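Local coordinates for SusD/RagB family nutrient-binding outer membrane lipoprotein (Bacteroides vulgatus, PDB 4F7A), which probably binds glycans, perhaps mucin O-glycans, at the bacterial outer membrane, as a TPR-like SusD homologue of the nutrient-uptake systems of gut Bacteroides, at residues K178-G181 / V182-I185; A289-T292 / E293-L296; F317-T320 / Q321-T324; S355-Q358 / C359-G363; D412-N415 / Q416-L420. All coordinates share one frame; numbering follows the deposited sequence. Where two conformers were deposited one is given.

Contact 1. Residues K178-G181 / V182-I185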
loop_
_atom_site.group_PDB
_atom_site.type_symbol
_atom_site.label_atom_id
_atom_site.label_comp_id
_atom_site.label_asym_id
_atom_site.label_seq_id
_atom_site.Cartn_x
_atom_site.Cartn_y
_atom_site.Cartn_z
ATOM N N LYS A 178 29.034 9.207 10.758
ATOM C CA LYS A 178 29.061 9.614 9.358
ATOM C C LYS A 178 27.681 9.382 8.721
ATOM O O LYS A 178 27.079 8.340 8.928
ATOM C CB LYS A 178 30.137 8.812 8.600
ATOM C CG LYS A 178 31.577 9.113 9.009
ATOM C CD LYS A 178 32.544 8.096 8.391
ATOM N N GLU A 179 27.186 10.372 7.973
ATOM C CA GLU A 179 25.902 10.259 7.281
ATOM C C GLU A 179 25.807 8.958 6.490
ATOM O O GLU A 179 24.757 8.313 6.485
ATOM C CB GLU A 179 25.684 11.468 6.360
ATOM C CG GLU A 179 25.163 12.717 7.080
ATOM C CD GLU A 179 23.657 12.639 7.394
ATOM O OE1 GLU A 179 23.091 11.525 7.362
ATOM O OE2 GLU A 179 23.046 13.693 7.689
ATOM N N ASP A 180 26.910 8.560 5.848
ATOM C CA ASP A 180 26.905 7.380 4.995
ATOM C C ASP A 180 27.215 6.079 5.724
ATOM O O ASP A 180 27.460 5.062 5.086
ATOM C CB ASP A 180 27.828 7.572 3.787
ATOM C CG ASP A 180 29.297 7.592 4.160
ATOM O OD1 ASP A 180 29.648 7.266 5.316
ATOM O OD2 ASP A 180 30.111 7.926 3.273
ATOM N N GLY A 181 27.146 6.076 7.063
ATOM C CA GLY A 181 27.329 4.830 7.809
ATOM C C GLY A 181 26.266 3.781 7.536
ATOM O O GLY A 181 26.443 2.610 7.898
ATOM N N VAL A 182 25.161 4.195 6.911
ATOM C CA VAL A 182 24.076 3.294 6.476
ATOM C C VAL A 182 24.238 2.721 5.058
ATOM O O VAL A 182 23.369 1.981 4.571
ATOM C CB VAL A 182 22.696 3.987 6.571
ATOM C CG1 VAL A 182 22.383 4.364 8.033
ATOM C CG2 VAL A 182 22.610 5.222 5.654
ATOM N N LYS A 183 25.354 3.044 4.409
ATOM C CA LYS A 183 25.616 2.633 3.031
ATOM C C LYS A 183 25.420 1.133 2.829
ATOM O O LYS A 183 24.773 0.733 1.866
ATOM C CB LYS A 183 27.038 3.064 2.615
ATOM C CG LYS A 183 27.353 2.932 1.147
ATOM C CD LYS A 183 28.786 3.403 0.872
ATOM C CE LYS A 183 28.849 4.898 0.679
ATOM N NZ LYS A 183 30.258 5.359 0.469
ATOM N N SER A 184 25.948 0.306 3.738
ATOM C CA SER A 184 25.929 -1.153 3.566
ATOM C C SER A 184 24.544 -1.803 3.650
ATOM O O SER A 184 24.377 -2.956 3.252
ATOM C CB SER A 184 26.855 -1.836 4.576
ATOM O OG SER A 184 26.429 -1.667 5.926
ATOM N N ILE A 185 23.566 -1.068 4.179
ATOM C CA ILE A 185 22.214 -1.595 4.365
ATOM C C ILE A 185 21.188 -0.901 3.478
ATOM O O ILE A 185 19.994 -1.191 3.576
ATOM C CB ILE A 185 21.747 -1.510 5.862
ATOM C CG1 ILE A 185 21.729 -0.069 6.361
ATOM C CG2 ILE A 185 22.645 -2.327 6.736
ATOM C CD1 ILE A 185 21.019 0.107 7.743
HETATM O O HOH W 1 29.429 7.934 0.730
HETATM O O HOH W 2 27.451 0.786 6.280
#
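OD2 of D180 is gripped by K183 in two ways, through a water and directly. The water donates to OD2 at 2.6 Å and accepts from K183 NZ at 2.7 Å, whereas the direct salt bridge between D180 OD2 and K183 NZ is long, at 3.8 Å. The two side chains lie side by side and point the same way from the surface. The lysine chain kinks at chi3 (-85°), and the bend swings NZ toward D180 OD2. Beside this pair the backbone winds in tight turns: K183 N donates to D180 O at 3.0 Å, framed by i to i+3 bonds from G181 N to K178 O and from I185 N to V182 O. The last of these turns belongs to a 3-10 segment that includes residues 183-185, in the connection that joins helix 151-174 to helix 193-210. A second water spans the turn, donating to G181 O at 2.6 Å and accepting from S184 N. V182 faces inward, packing on H112 of helix 111-132 and W196 of helix 193-210. Its CG2, set between its own backbone N and carbonyl carbon, approaches E179 O at 3.9 Å.

Contact 2. Residues A289-T292 / E293-L296; sequences AEHT and EEYL
H291 and E294 share a short side-chain hydrogen bond, ND1 donating to OE1 at 2.7 Å. The bond is almost straight, with an angle of 170° at the hydrogen. OE1 sits at the ring edge and in the ring plane, yet the carboxylate is turned nearly perpendicular to the imidazole, the two planes 84° apart. The nitrogen meets OE1 on its syn side, 30° out of the carboxylate plane. Such a neighbour would be expected to favour a protonated imidazole and to fix the rotation of the ring. Both side chains leave with CG beside their own backbone N, and the glutamate then extends across to the histidine.

The backbone supplies one more bond, from E294 N to H291 O at 3.0 Å. Apolar contact is slight: L296 CD1 lies 4.0 Å from H291 CB, approaching the ring obliquely, while L296 itself packs on A286 and Y315. The ring also meets that of Y392.

Together these features describe a type I beta turn from H291 to E294, its first and last residues joined by backbone and His-carboxylate hydrogen bonds, at the surface of the loop region between helix 279-282 and strand 329-332.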
loop_
_atom_site.group_PDB
_atom_site.type_symbol
_atom_site.label_atom_id
_atom_site.label_comp_id
_atom_site.label_asym_id
_atom_site.label_seq_id
_atom_site.Cartn_x
_atom_site.Cartn_y
_atom_site.Cartn_z
ATOM N N ALA A 289 -9.864 -6.928 -30.734
ATOM C CA ALA A 289 -10.169 -6.446 -32.068
ATOM C C ALA A 289 -11.218 -5.340 -32.017
ATOM O O ALA A 289 -12.181 -5.446 -31.270
ATOM C CB ALA A 289 -10.649 -7.610 -32.983
ATOM N N GLU A 290 -10.971 -4.305 -32.819
ATOM C CA GLU A 290 -11.826 -3.112 -32.904
ATOM C C GLU A 290 -11.638 -2.153 -31.717
ATOM O O GLU A 290 -12.314 -1.133 -31.633
ATOM C CB GLU A 290 -13.321 -3.470 -33.055
ATOM C CG GLU A 290 -13.654 -4.489 -34.160
ATOM C CD GLU A 290 -15.154 -4.579 -34.449
ATOM O OE1 GLU A 290 -15.767 -3.553 -34.816
ATOM O OE2 GLU A 290 -15.722 -5.680 -34.309
ATOM N N HIS A 291 -10.710 -2.470 -30.813
ATOM C CA HIS A 291 -10.486 -1.654 -29.615
ATOM C C HIS A 291 -8.997 -1.465 -29.319
ATOM O O HIS A 291 -8.587 -1.236 -28.166
ATOM C CB HIS A 291 -11.183 -2.304 -28.428
ATOM C CG HIS A 291 -12.667 -2.377 -28.573
ATOM N ND1 HIS A 291 -13.497 -1.316 -28.281
ATOM C CD2 HIS A 291 -13.470 -3.376 -29.007
ATOM C CE1 HIS A 291 -14.749 -1.658 -28.536
ATOM N NE2 HIS A 291 -14.760 -2.907 -28.966
ATOM N N THR A 292 -8.179 -1.556 -30.355
ATOM C CA THR A 292 -6.746 -1.721 -30.165
ATOM C C THR A 292 -6.047 -0.412 -29.851
ATOM O O THR A 292 -4.858 -0.404 -29.600
ATOM C CB THR A 292 -6.057 -2.381 -31.394
ATOM O OG1 THR A 292 -6.288 -1.573 -32.545
ATOM C CG2 THR A 292 -6.592 -3.792 -31.655
ATOM N N GLU A 293 -6.771 0.698 -29.874
ATOM C CA GLU A 293 -6.223 1.957 -29.403
ATOM C C GLU A 293 -6.867 2.411 -28.078
ATOM O O GLU A 293 -6.603 3.507 -27.601
ATOM C CB GLU A 293 -6.418 3.038 -30.468
ATOM C CG GLU A 293 -5.813 2.702 -31.826
ATOM C CD GLU A 293 -6.042 3.822 -32.823
ATOM O OE1 GLU A 293 -5.566 4.945 -32.551
ATOM O OE2 GLU A 293 -6.704 3.587 -33.859
ATOM N N GLU A 294 -7.708 1.581 -27.487
ATOM C CA GLU A 294 -8.392 1.934 -26.244
ATOM C C GLU A 294 -7.741 1.253 -25.045
ATOM O O GLU A 294 -7.087 0.193 -25.166
ATOM C CB GLU A 294 -9.871 1.554 -26.332
ATOM C CG GLU A 294 -10.639 2.351 -27.384
ATOM C CD GLU A 294 -11.855 1.597 -27.903
ATOM O OE1 GLU A 294 -12.551 0.971 -27.087
ATOM O OE2 GLU A 294 -12.081 1.593 -29.131
ATOM N N TYR A 295 -7.926 1.862 -23.891
ATOM C CA TYR A 295 -7.507 1.251 -22.632
ATOM C C TYR A 295 -8.731 0.661 -21.977
ATOM O O TYR A 295 -9.661 1.389 -21.608
ATOM C CB TYR A 295 -6.851 2.276 -21.717
ATOM C CG TYR A 295 -5.514 2.726 -22.274
ATOM C CD1 TYR A 295 -5.432 3.724 -23.233
ATOM C CD2 TYR A 295 -4.334 2.113 -21.859
ATOM C CE1 TYR A 295 -4.190 4.110 -23.778
ATOM C CE2 TYR A 295 -3.104 2.483 -22.388
ATOM C CZ TYR A 295 -3.036 3.486 -23.327
ATOM O OH TYR A 295 -1.814 3.836 -23.836
ATOM N N LEU A 296 -8.733 -0.655 -21.822
ATOM C CA LEU A 296 -9.882 -1.373 -21.271
ATOM C C LEU A 296 -9.462 -2.079 -19.995
ATOM O O LEU A 296 -8.499 -2.825 -20.001
ATOM C CB LEU A 296 -10.410 -2.399 -22.277
ATOM C CG LEU A 296 -10.906 -1.896 -23.621
ATOM C CD1 LEU A 296 -11.408 -3.079 -24.462
ATOM C CD2 LEU A 296 -12.024 -0.825 -23.461
#

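Contact 3. Residues F317-T320 / Q321-T324; sequences FINT and QTIT
N319 OD1 accepts from two successive amides, Q321 N at 2.9 Å and T322 N at 3.2 Å. The first donor lies nearly along the C=O axis, whereas the second comes from above the amide plane, 63° out of it. With the main-chain O of N319 receiving I323 N at 3.0 Å, this is an Asx turn enlarged to an Asx motif, in which the side-chain and main-chain oxygens of one asparagine cap the amides that follow it. T322 N adds only a weak bond to N319 O. CG of N319 stands anti to its main-chain nitrogen (chi1 -173°), a setting that carries the carboxamide forward over the turn. The other end of that amide is also held: ND2 donates to S280 O and to a water, which in the deposited conformer described here also donates to Q321 OE1.

T322 crosses N319 at about a right angle, its OG1 3.3 Å from N319 CG. That hydroxyl is hydrogen-bonded to I281 O, so both polar side chains tie the turn to helix 279-282. On the inner side, I318 and I323 also cross roughly at right angles, CD1 of the former meeting CG1 of the latter at 3.9 Å. Both isoleucines rest on L252 of helix 251-257, and I318 reaches A256 and W432 as well. At the outer end of the turn, CA of T320 makes a CH...O contact with I323 O at 3.5 Å, and the methyl CG2 of T324 lies an equal 3.5 Å from T320 O.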
loop_
_atom_site.group_PDB
_atom_site.type_symbol
_atom_site.label_atom_id
_atom_site.label_comp_id
_atom_site.label_asym_id
_atom_site.label_seq_id
_atom_site.Cartn_x
_atom_site.Cartn_y
_atom_site.Cartn_z
ATOM N N PHE A 317 -3.076 -4.553 -20.670
ATOM C CA PHE A 317 -2.090 -5.195 -19.840
ATOM C C PHE A 317 -1.186 -4.126 -19.277
ATOM O O PHE A 317 -1.091 -3.043 -19.839
ATOM C CB PHE A 317 -1.260 -6.185 -20.688
ATOM C CG PHE A 317 -0.572 -7.244 -19.872
ATOM C CD1 PHE A 317 -1.307 -8.233 -19.274
ATOM C CD2 PHE A 317 0.808 -7.248 -19.706
ATOM C CE1 PHE A 317 -0.699 -9.223 -18.506
ATOM C CE2 PHE A 317 1.426 -8.249 -18.950
ATOM C CZ PHE A 317 0.668 -9.230 -18.350
ATOM N N ILE A 318 -0.510 -4.444 -18.178
ATOM C CA ILE A 318 0.515 -3.591 -17.633
ATOM C C ILE A 318 1.581 -3.300 -18.678
ATOM O O ILE A 318 1.852 -4.114 -19.559
ATOM C CB ILE A 318 1.166 -4.205 -16.360
ATOM C CG1 ILE A 318 1.764 -3.116 -15.476
ATOM C CG2 ILE A 318 2.215 -5.306 -16.725
ATOM C CD1 ILE A 318 2.238 -3.630 -14.080
ATOM N N ASN A 319 2.150 -2.109 -18.597
ATOM C CA ASN A 319 3.303 -1.730 -19.421
ATOM C C ASN A 319 4.597 -2.354 -18.878
ATOM O O ASN A 319 5.115 -1.946 -17.819
ATOM C CB ASN A 319 3.430 -0.203 -19.467
ATOM C CG ASN A 319 4.504 0.270 -20.428
ATOM O OD1 ASN A 319 5.485 -0.437 -20.638
ATOM N ND2 ASN A 319 4.336 1.497 -20.999
ATOM N N THR A 320 5.115 -3.332 -19.604
ATOM C CA THR A 320 6.262 -4.117 -19.150
ATOM C C THR A 320 7.608 -3.499 -19.547
ATOM O O THR A 320 8.646 -4.103 -19.304
ATOM C CB THR A 320 6.171 -5.593 -19.626
ATOM O OG1 THR A 320 5.969 -5.647 -21.050
ATOM C CG2 THR A 320 4.999 -6.291 -18.914
ATOM N N GLN A 321 7.593 -2.328 -20.186
ATOM C CA GLN A 321 8.796 -1.495 -20.306
ATOM C C GLN A 321 8.924 -0.660 -19.046
ATOM O O GLN A 321 10.018 -0.408 -18.570
ATOM C CB GLN A 321 8.748 -0.562 -21.532
ATOM C CG GLN A 321 8.977 -1.267 -22.862
ATOM C CD GLN A 321 8.828 -0.332 -24.059
ATOM O OE1 GLN A 321 8.251 0.755 -23.953
ATOM N NE2 GLN A 321 9.349 -0.758 -25.203
ATOM N N THR A 322 7.789 -0.229 -18.498
ATOM C CA THR A 322 7.771 0.551 -17.259
ATOM C C THR A 322 8.086 -0.308 -16.032
ATOM O O THR A 322 8.904 0.075 -15.178
ATOM C CB THR A 322 6.413 1.209 -17.077
ATOM O OG1 THR A 322 6.171 2.038 -18.213
ATOM C CG2 THR A 322 6.358 2.062 -15.794
ATOM N N ILE A 323 7.440 -1.469 -15.939
ATOM C CA ILE A 323 7.650 -2.376 -14.810
ATOM C C ILE A 323 8.455 -3.609 -15.304
ATOM O O ILE A 323 7.945 -4.445 -16.073
ATOM C CB ILE A 323 6.312 -2.782 -14.169
ATOM C CG1 ILE A 323 5.541 -1.548 -13.636
ATOM C CG2 ILE A 323 6.546 -3.807 -13.005
ATOM C CD1 ILE A 323 6.262 -0.699 -12.584
ATOM N N THR A 324 9.710 -3.686 -14.875
ATOM C CA THR A 324 10.625 -4.789 -15.228
ATOM C C THR A 324 11.157 -5.431 -13.961
ATOM O O THR A 324 10.989 -4.895 -12.872
ATOM C CB THR A 324 11.835 -4.296 -16.070
ATOM O OG1 THR A 324 12.760 -3.575 -15.226
ATOM C CG2 THR A 324 11.374 -3.371 -17.208
HETATM O O HOH W 3 6.496 2.358 -22.663
#

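Contact 4. Residues S355-Q358 / C359-G363; sequences SAKQ and CYEAG
K357 and E361, one helical turn apart, form a salt bridge on the outer side of the helix. In the deposited lysine conformer described here, NZ lies 2.9 Å from E361 OE2 and 3.1 Å from OE1, reaching both oxygens, though the hydrogen bond to OE2 is weak. The lysine runs extended until its last torsion (chi4 -73°), where the bend brings the ammonium group to the carboxylate.

Backbone bonds follow the i to i+4 pattern: C359 N to S355 O, Y360 N to A356 O, E361 N to K357 O and A362 N to Q358 O, between 2.9 and 3.1 Å.

Packing into the helical array involves chiefly C359 and Y360. C359 touches R341 and A342 of helix 334-346, where A362 meets W338. The Y360 side chain touches K422, I423 and Q426 of helix 416-431, its ring meets that of F410, and its OH is hydrogen-bonded to P408 O.

At the first turn, bonds are exchanged in both directions between the N-cap serine and Q358. Q358 N donates to S355 OG at 3.1 Å with an angle of 167°. In return, S355 N donates to Q358 OE1 at 3.0 Å. This is a capping box, here closing the N-terminal end of helix 356-371 in the TPR-like helical array.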
loop_
_atom_site.group_PDB
_atom_site.type_symbol
_atom_site.label_atom_id
_atom_site.label_comp_id
_atom_site.label_asym_id
_atom_site.label_seq_id
_atom_site.Cartn_x
_atom_site.Cartn_y
_atom_site.Cartn_z
ATOM N N SER A 355 -1.541 25.328 2.118
ATOM C CA SER A 355 -2.935 25.026 1.906
ATOM C C SER A 355 -3.100 23.658 1.287
ATOM O O SER A 355 -2.162 23.093 0.692
ATOM C CB SER A 355 -3.591 26.070 1.010
ATOM O OG SER A 355 -3.154 25.953 -0.334
ATOM N N ALA A 356 -4.309 23.130 1.435
ATOM C CA ALA A 356 -4.674 21.901 0.775
ATOM C C ALA A 356 -4.432 22.007 -0.735
ATOM O O ALA A 356 -3.905 21.059 -1.323
ATOM C CB ALA A 356 -6.119 21.493 1.077
ATOM N N LYS A 357 -4.792 23.134 -1.362
ATOM C CA LYS A 357 -4.622 23.247 -2.824
ATOM C C LYS A 357 -3.157 23.172 -3.220
ATOM O O LYS A 357 -2.807 22.430 -4.149
ATOM C CB LYS A 357 -5.247 24.525 -3.392
ATOM C CG LYS A 357 -5.328 24.528 -4.922
ATOM C CD LYS A 357 -6.027 25.762 -5.466
ATOM C CE LYS A 357 -6.013 25.801 -7.000
ATOM N NZ LYS A 357 -4.672 26.121 -7.530
ATOM N N GLN A 358 -2.311 23.908 -2.520
ATOM C CA GLN A 358 -0.898 23.958 -2.817
ATOM C C GLN A 358 -0.294 22.573 -2.728
ATOM O O GLN A 358 0.498 22.206 -3.573
ATOM C CB GLN A 358 -0.140 24.860 -1.825
ATOM C CG GLN A 358 -0.364 26.346 -2.030
ATOM C CD GLN A 358 0.239 27.219 -0.900
ATOM O OE1 GLN A 358 0.184 26.881 0.290
ATOM N NE2 GLN A 358 0.788 28.364 -1.289
ATOM N N CYS A 359 -0.630 21.843 -1.668
ATOM C CA CYS A 359 -0.108 20.489 -1.482
ATOM C C CYS A 359 -0.650 19.498 -2.530
ATOM O O CYS A 359 0.090 18.658 -3.038
ATOM C CB CYS A 359 -0.394 19.993 -0.088
ATOM S SG CYS A 359 0.507 20.952 1.208
ATOM N N TYR A 360 -1.944 19.601 -2.828
ATOM C CA TYR A 360 -2.578 18.781 -3.856
ATOM C C TYR A 360 -1.896 18.972 -5.185
ATOM O O TYR A 360 -1.552 18.004 -5.842
ATOM C CB TYR A 360 -4.048 19.157 -4.002
ATOM C CG TYR A 360 -4.794 18.513 -5.134
ATOM C CD1 TYR A 360 -5.293 17.223 -5.028
ATOM C CD2 TYR A 360 -5.006 19.197 -6.327
ATOM C CE1 TYR A 360 -5.990 16.633 -6.092
ATOM C CE2 TYR A 360 -5.685 18.616 -7.393
ATOM C CZ TYR A 360 -6.188 17.342 -7.268
ATOM O OH TYR A 360 -6.911 16.807 -8.306
ATOM N N GLU A 361 -1.731 20.220 -5.595
ATOM C CA GLU A 361 -1.089 20.488 -6.889
ATOM C C GLU A 361 0.389 20.038 -6.905
ATOM O O GLU A 361 0.869 19.513 -7.911
ATOM C CB GLU A 361 -1.264 21.945 -7.273
ATOM C CG GLU A 361 -2.738 22.259 -7.458
ATOM C CD GLU A 361 -3.009 23.517 -8.236
ATOM O OE1 GLU A 361 -2.162 24.415 -8.226
ATOM O OE2 GLU A 361 -4.091 23.599 -8.850
ATOM N N ALA A 362 1.084 20.183 -5.777
ATOM C CA ALA A 362 2.459 19.690 -5.679
ATOM C C ALA A 362 2.493 18.173 -5.798
ATOM O O ALA A 362 3.396 17.618 -6.426
ATOM C CB ALA A 362 3.125 20.151 -4.394
ATOM N N GLY A 363 1.509 17.496 -5.219
ATOM C CA GLY A 363 1.447 16.041 -5.320
ATOM C C GLY A 363 1.278 15.539 -6.749
ATOM O O GLY A 363 1.929 14.587 -7.161
#

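Contact 5. Residues D412-N415 / Q416-L420; sequences DAVN and QEEQL
E418 reaches back to the loop that precedes its helix, and V414 lies across its end. The glutamate is stretched from CB outward, with CG anti to the main-chain nitrogen (chi1 -170°), which places the carboxylate beside residues 412-414. V414 N donates to OE1 at 3.1 Å in an almost straight bond, but from above the carboxylate plane, 49° out of it. The valine methyl CG2 leans on the same oxygen at 3.4 Å. OE2 is occupied by T406 OG1 and by a water that also donates to D412 O, so the carboxylate is held at both oxygens; its place by the helix N-terminus would probably favour the charged form.

N415 turns the opposite way along the chain, its amide directed forward to the helix. OD1 receives E418 N at 2.9 Å, the donor lying almost in line with the CG-OD1 bond, while N415 O takes Q419 N at 3.1 Å. A413 completes the join, its CB packed closely against Q419 CG, 3.4 Å away.

The arrangement is an asparagine N-cap for helix 416-431, in which the glutamate three residues on answers with a bond to the residue before the cap rather than to the cap residue of a classic capping box.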
loop_
_atom_site.group_PDB
_atom_site.type_symbol
_atom_site.label_atom_id
_atom_site.label_comp_id
_atom_site.label_asym_id
_atom_site.label_seq_id
_atom_site.Cartn_x
_atom_site.Cartn_y
_atom_site.Cartn_z
ATOM N N ASP A 412 -12.788 22.942 -8.608
ATOM C CA ASP A 412 -14.094 22.391 -8.930
ATOM C C ASP A 412 -14.589 21.461 -7.842
ATOM O O ASP A 412 -15.091 20.379 -8.185
ATOM C CB ASP A 412 -14.021 21.453 -10.131
ATOM C CG ASP A 412 -13.622 22.112 -11.395
ATOM O OD1 ASP A 412 -13.533 23.348 -11.453
ATOM O OD2 ASP A 412 -13.403 21.342 -12.354
ATOM N N ALA A 413 -14.303 21.752 -6.575
ATOM C CA ALA A 413 -14.944 21.007 -5.466
ATOM C C ALA A 413 -16.100 21.833 -4.915
ATOM O O ALA A 413 -15.925 23.038 -4.694
ATOM C CB ALA A 413 -13.949 20.735 -4.402
ATOM N N VAL A 414 -17.262 21.197 -4.733
ATOM C CA VAL A 414 -18.430 21.849 -4.131
ATOM C C VAL A 414 -18.382 21.856 -2.593
ATOM O O VAL A 414 -19.082 22.630 -1.956
ATOM C CB VAL A 414 -19.765 21.228 -4.615
ATOM C CG1 VAL A 414 -19.862 21.299 -6.147
ATOM C CG2 VAL A 414 -19.944 19.806 -4.153
ATOM N N ASN A 415 -17.561 21.004 -1.996
ATOM C CA ASN A 415 -17.436 20.973 -0.546
ATOM C C ASN A 415 -16.143 20.289 -0.172
ATOM O O ASN A 415 -15.454 19.791 -1.039
ATOM C CB ASN A 415 -18.651 20.288 0.101
ATOM C CG ASN A 415 -18.917 18.894 -0.460
ATOM O OD1 ASN A 415 -17.996 18.124 -0.726
ATOM N ND2 ASN A 415 -20.194 18.558 -0.615
ATOM N N GLN A 416 -15.795 20.235 1.095
ATOM C CA GLN A 416 -14.480 19.747 1.441
ATOM C C GLN A 416 -14.399 18.221 1.440
ATOM O O GLN A 416 -13.306 17.644 1.317
ATOM C CB GLN A 416 -14.032 20.367 2.750
ATOM C CG GLN A 416 -14.058 21.897 2.695
ATOM C CD GLN A 416 -13.211 22.525 3.748
ATOM O OE1 GLN A 416 -13.448 22.323 4.935
ATOM N NE2 GLN A 416 -12.231 23.296 3.330
ATOM N N GLU A 417 -15.537 17.545 1.546
ATOM C CA GLU A 417 -15.553 16.131 1.263
ATOM C C GLU A 417 -15.108 15.832 -0.207
ATOM O O GLU A 417 -14.369 14.886 -0.447
ATOM C CB GLU A 417 -16.944 15.602 1.574
ATOM C CG GLU A 417 -17.122 14.152 1.558
ATOM C CD GLU A 417 -16.378 13.408 2.657
ATOM O OE1 GLU A 417 -16.515 13.719 3.845
ATOM O OE2 GLU A 417 -15.692 12.458 2.314
ATOM N N GLU A 418 -15.564 16.627 -1.164
ATOM C CA GLU A 418 -15.129 16.448 -2.566
ATOM C C GLU A 418 -13.646 16.804 -2.687
ATOM O O GLU A 418 -12.922 16.190 -3.447
ATOM C CB GLU A 418 -15.933 17.298 -3.552
ATOM C CG GLU A 418 -15.611 16.882 -4.972
ATOM C CD GLU A 418 -16.402 17.561 -6.049
ATOM O OE1 GLU A 418 -17.359 18.322 -5.773
ATOM O OE2 GLU A 418 -16.059 17.294 -7.223
ATOM N N GLN A 419 -13.188 17.790 -1.923
ATOM C CA GLN A 419 -11.759 18.092 -1.928
ATOM C C GLN A 419 -10.945 16.911 -1.431
ATOM O O GLN A 419 -9.907 16.573 -2.014
ATOM C CB GLN A 419 -11.434 19.316 -1.075
ATOM C CG GLN A 419 -11.992 20.622 -1.570
ATOM C CD GLN A 419 -11.724 21.704 -0.526
ATOM O OE1 GLN A 419 -12.109 21.581 0.636
ATOM N NE2 GLN A 419 -11.021 22.687 -0.906
ATOM N N LEU A 420 -11.393 16.286 -0.351
ATOM C CA LEU A 420 -10.734 15.094 0.134
ATOM C C LEU A 420 -10.776 13.998 -0.948
ATOM O O LEU A 420 -9.793 13.329 -1.184
ATOM C CB LEU A 420 -11.357 14.582 1.419
ATOM C CG LEU A 420 -10.727 13.337 2.021
ATOM C CD1 LEU A 420 -9.238 13.540 2.329
ATOM C CD2 LEU A 420 -11.512 12.891 3.324
HETATM O O HOH W 4 -15.281 18.068 -9.724
#

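All five contacts are local: two cap helices and three shape turns in connections. Contacts 3 and 4 are partly buried, while 1, 2 and 5 lie at the surface. Contacts 4 and 5 sit at helix starts, capped by a serine and an asparagine respectively; their centres are about 13 Å apart, and the tyrosine of contact 4 packs on the helix that contact 5 opens. Contacts 2 and 3 belong to the same long connection before strand 329-332, their centres about 18 Å apart: the former is joined by charged or polar groups, the latter adds apolar packing. Contact 1 is remote from the rest, about 32 Å or more between centres, and depends most on water bridges.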